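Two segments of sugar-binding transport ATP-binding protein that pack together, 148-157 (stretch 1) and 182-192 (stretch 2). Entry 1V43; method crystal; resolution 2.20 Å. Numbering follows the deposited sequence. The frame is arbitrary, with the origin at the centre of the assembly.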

# COMPACT_ATOMS: atom_id res chain seq x y z
N GLN A 148 -21.79 1.09 0.43
CA GLN A 148 -20.98 1.56 1.55
C GLN A 148 -21.64 2.79 2.15
O GLN A 148 -21.89 2.86 3.35
CB GLN A 148 -19.57 1.91 1.07
CG GLN A 148 -18.58 2.14 2.21
CD GLN A 148 -18.43 0.93 3.11
OE1 GLN A 148 -18.08 -0.16 2.65
NE2 GLN A 148 -18.69 1.11 4.41
N ARG A 149 -21.96 3.74 1.28
CA ARG A 149 -22.60 4.98 1.69
C ARG A 149 -23.93 4.73 2.41
O ARG A 149 -24.28 5.45 3.34
CB ARG A 149 -22.82 5.87 0.47
CG ARG A 149 -21.56 6.03 -0.37
CD ARG A 149 -21.11 7.48 -0.51
NE ARG A 149 -22.01 8.27 -1.34
CZ ARG A 149 -22.18 8.08 -2.64
NH1 ARG A 149 -21.50 7.14 -3.28
NH2 ARG A 149 -23.03 8.85 -3.32
N VAL A 150 -24.65 3.69 2.00
CA VAL A 150 -25.93 3.36 2.61
C VAL A 150 -25.73 2.92 4.05
O VAL A 150 -26.50 3.28 4.93
CB VAL A 150 -26.65 2.21 1.85
CG1 VAL A 150 -27.99 1.90 2.53
CG2 VAL A 150 -26.85 2.59 0.39
N ALA A 151 -24.69 2.13 4.28
CA ALA A 151 -24.37 1.64 5.62
C ALA A 151 -24.09 2.81 6.56
O ALA A 151 -24.51 2.81 7.72
CB ALA A 151 -23.15 0.70 5.56
N VAL A 152 -23.38 3.82 6.06
CA VAL A 152 -23.06 4.98 6.89
C VAL A 152 -24.31 5.80 7.20
O VAL A 152 -24.48 6.24 8.33
CB VAL A 152 -22.04 5.91 6.22
CG1 VAL A 152 -21.79 7.12 7.10
CG2 VAL A 152 -20.74 5.16 5.97
N ALA A 153 -25.17 6.00 6.20
CA ALA A 153 -26.40 6.77 6.41
C ALA A 153 -27.22 6.09 7.49
O ALA A 153 -27.83 6.76 8.33
CB ALA A 153 -27.22 6.87 5.10
N ARG A 154 -27.24 4.77 7.48
CA ARG A 154 -27.99 4.02 8.48
C ARG A 154 -27.39 4.22 9.87
O ARG A 154 -28.12 4.34 10.85
CB ARG A 154 -28.01 2.53 8.15
CG ARG A 154 -28.80 1.71 9.16
CD ARG A 154 -28.94 0.27 8.69
NE ARG A 154 -27.65 -0.32 8.39
CZ ARG A 154 -27.48 -1.48 7.76
NH1 ARG A 154 -28.53 -2.18 7.34
NH2 ARG A 154 -26.25 -1.93 7.54
N ALA A 155 -26.06 4.26 9.94
CA ALA A 155 -25.41 4.46 11.23
C ALA A 155 -25.71 5.85 11.77
O ALA A 155 -25.97 6.02 12.96
CB ALA A 155 -23.88 4.25 11.10
N ILE A 156 -25.71 6.87 10.90
CA ILE A 156 -25.97 8.21 11.41
C ILE A 156 -27.44 8.60 11.51
O ILE A 156 -27.76 9.61 12.14
CB ILE A 156 -25.26 9.31 10.58
CG1 ILE A 156 -26.05 9.64 9.30
CG2 ILE A 156 -23.85 8.85 10.25
CD1 ILE A 156 -25.49 10.83 8.54
N VAL A 157 -28.33 7.81 10.91
CA VAL A 157 -29.75 8.15 10.94
C VAL A 157 -30.35 8.27 12.35
O VAL A 157 -31.32 9.01 12.55
CB VAL A 157 -30.60 7.15 10.09
CG1 VAL A 157 -30.96 5.93 10.91
CG2 VAL A 157 -31.85 7.84 9.55
N ALA A 182 -12.18 9.72 2.61
CA ALA A 182 -12.52 11.12 2.43
C ALA A 182 -14.00 11.37 2.70
O ALA A 182 -14.36 12.33 3.37
CB ALA A 182 -12.17 11.57 1.01
N GLU A 183 -14.85 10.51 2.15
CA GLU A 183 -16.30 10.64 2.34
C GLU A 183 -16.64 10.62 3.84
O GLU A 183 -17.28 11.52 4.36
CB GLU A 183 -17.00 9.50 1.62
CG GLU A 183 -18.51 9.49 1.74
CD GLU A 183 -19.15 10.73 1.17
OE1 GLU A 183 -18.50 11.41 0.34
OE2 GLU A 183 -20.31 11.03 1.55
N ILE A 184 -16.19 9.59 4.55
CA ILE A 184 -16.47 9.48 5.98
C ILE A 184 -15.92 10.67 6.80
O ILE A 184 -16.65 11.26 7.60
CB ILE A 184 -15.95 8.13 6.52
CG1 ILE A 184 -16.90 7.02 6.03
CG2 ILE A 184 -15.85 8.14 8.06
CD1 ILE A 184 -16.34 5.61 6.16
N LYS A 185 -14.67 11.06 6.55
CA LYS A 185 -14.04 12.17 7.26
C LYS A 185 -14.79 13.49 7.06
O LYS A 185 -15.10 14.20 8.02
CB LYS A 185 -12.57 12.31 6.84
CG LYS A 185 -11.79 13.39 7.63
CD LYS A 185 -12.17 13.39 9.11
CE LYS A 185 -11.47 14.48 9.90
NZ LYS A 185 -10.12 14.07 10.35
N LYS A 186 -15.11 13.82 5.81
CA LYS A 186 -15.85 15.06 5.55
C LYS A 186 -17.22 15.06 6.21
O LYS A 186 -17.66 16.08 6.72
CB LYS A 186 -16.04 15.28 4.05
CG LYS A 186 -14.78 15.59 3.27
CD LYS A 186 -15.23 15.71 1.83
CE LYS A 186 -14.11 15.96 0.86
NZ LYS A 186 -14.69 15.89 -0.51
N LEU A 187 -17.90 13.92 6.17
CA LEU A 187 -19.20 13.78 6.80
C LEU A 187 -19.09 14.05 8.31
O LEU A 187 -19.89 14.79 8.88
CB LEU A 187 -19.74 12.37 6.59
CG LEU A 187 -21.03 12.04 7.35
CD1 LEU A 187 -22.15 12.87 6.77
CD2 LEU A 187 -21.35 10.55 7.25
N GLN A 188 -18.09 13.44 8.95
CA GLN A 188 -17.89 13.62 10.38
C GLN A 188 -17.58 15.08 10.73
O GLN A 188 -18.03 15.56 11.76
CB GLN A 188 -16.78 12.70 10.90
CG GLN A 188 -16.60 12.71 12.42
CD GLN A 188 -15.83 13.93 12.92
OE1 GLN A 188 -15.94 14.33 14.08
NE2 GLN A 188 -15.03 14.52 12.04
N GLN A 189 -16.84 15.78 9.86
CA GLN A 189 -16.51 17.19 10.11
C GLN A 189 -17.74 18.06 9.93
O GLN A 189 -17.83 19.17 10.47
CB GLN A 189 -15.42 17.69 9.15
CG GLN A 189 -14.08 17.05 9.39
CD GLN A 189 -13.03 17.48 8.37
OE1 GLN A 189 -13.30 17.49 7.17
NE2 GLN A 189 -11.84 17.82 8.85
N LYS A 190 -18.68 17.59 9.13
CA LYS A 190 -19.90 18.35 8.94
C LYS A 190 -20.79 18.11 10.17
O LYS A 190 -21.39 19.04 10.72
CB LYS A 190 -20.61 17.89 7.66
CG LYS A 190 -21.76 18.78 7.22
CD LYS A 190 -22.30 18.38 5.84
CE LYS A 190 -23.50 19.23 5.46
NZ LYS A 190 -24.13 18.80 4.18
N LEU A 191 -20.84 16.87 10.62
CA LEU A 191 -21.69 16.53 11.77
C LEU A 191 -21.09 16.87 13.12
O LEU A 191 -21.81 17.20 14.06
CB LEU A 191 -22.04 15.03 11.73
CG LEU A 191 -22.95 14.60 10.58
CD1 LEU A 191 -23.19 13.10 10.65
CD2 LEU A 191 -24.28 15.37 10.65
N LYS A 192 -19.77 16.82 13.19
CA LYS A 192 -19.05 17.06 14.43
C LYS A 192 -19.49 16.05 15.47
O LYS A 192 -19.52 16.38 16.66
CB LYS A 192 -19.28 18.49 14.95
CG LYS A 192 -18.60 19.57 14.12
CD LYS A 192 -17.13 19.25 13.86
CE LYS A 192 -16.37 18.89 15.14
NZ LYS A 192 -14.95 18.48 14.86

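The contact is a sparse, almost wholly apolar packing of two helices that run in roughly the same direction, joined by side-chain tips and by no hydrogen bond from one stretch to the other. The helical segments 148-156 and 182-191 have N-to-C directions 24° apart (signed crossing angle -24°), and their axes approach no closer than 11.6 Å. At that spacing the backbones stay well separated: CA of Val152 lies 8.0 Å from CA of Ile184, and CA of Ile156 lies 9.4 Å from CA of Leu191. The buried surface is correspondingly small, 267 Å² with both sides summed.

Each helix is held by its own i to i+4 backbone bonds. Ile156 N donates to Val152 O at 2.9 Å, and Leu191 N to Leu187 O at 2.9 Å, so each of these bonds links two residues that belong to the contact. This spacing explains the pattern of side chains: Val152 and Ile156 are one helical turn apart, as are Glu183, Leu187 and Leu191, and in all five the CA-to-CB bond points toward the other stretch. Stretch 2 leaves the helix at Lys192, where phi turns positive (60°), although Lys192 N still reaches Gln188 O at 2.6 Å.

Leu187 is the link between the two apolar residues of stretch 1. Its CD2 lies 3.5 Å from Val152 CG1, the shortest contact between the stretches, and the same methyl is 4.3 Å from Ile156 CG2. With chi1 at 173° (t) and chi2 at 67° (p), Leu187 places this methyl within reach of both. Val152 also meets Ile184, whose CA-to-CB bond points sideways but whose side-chain end comes nearer, bringing CG1 to 4.3 Å from Val152 CG2. Further along, Ile156 CD1 lies 3.9 Å from Leu191 CD1. These pairs have no polar groups to match; they are van der Waals contacts, favoured by the removal of hydrocarbon surface from water.

The charged pair at the start of the contact behaves differently from what its chemistry might suggest. Arg149 and Glu183 touch through their aliphatic parts, with Arg149 CD 4.0 Å from Glu183 CG. Their opposite charges are near each other, yet Arg149 NE and Glu183 OE2 are 4.3 Å apart, beyond a salt bridge, and the carboxylate oxygen sits obliquely to the guanidinium. Any attraction is therefore longer-range electrostatics, while Arg149 NE and NH2 find hydrogen-bonding partners elsewhere in the structure.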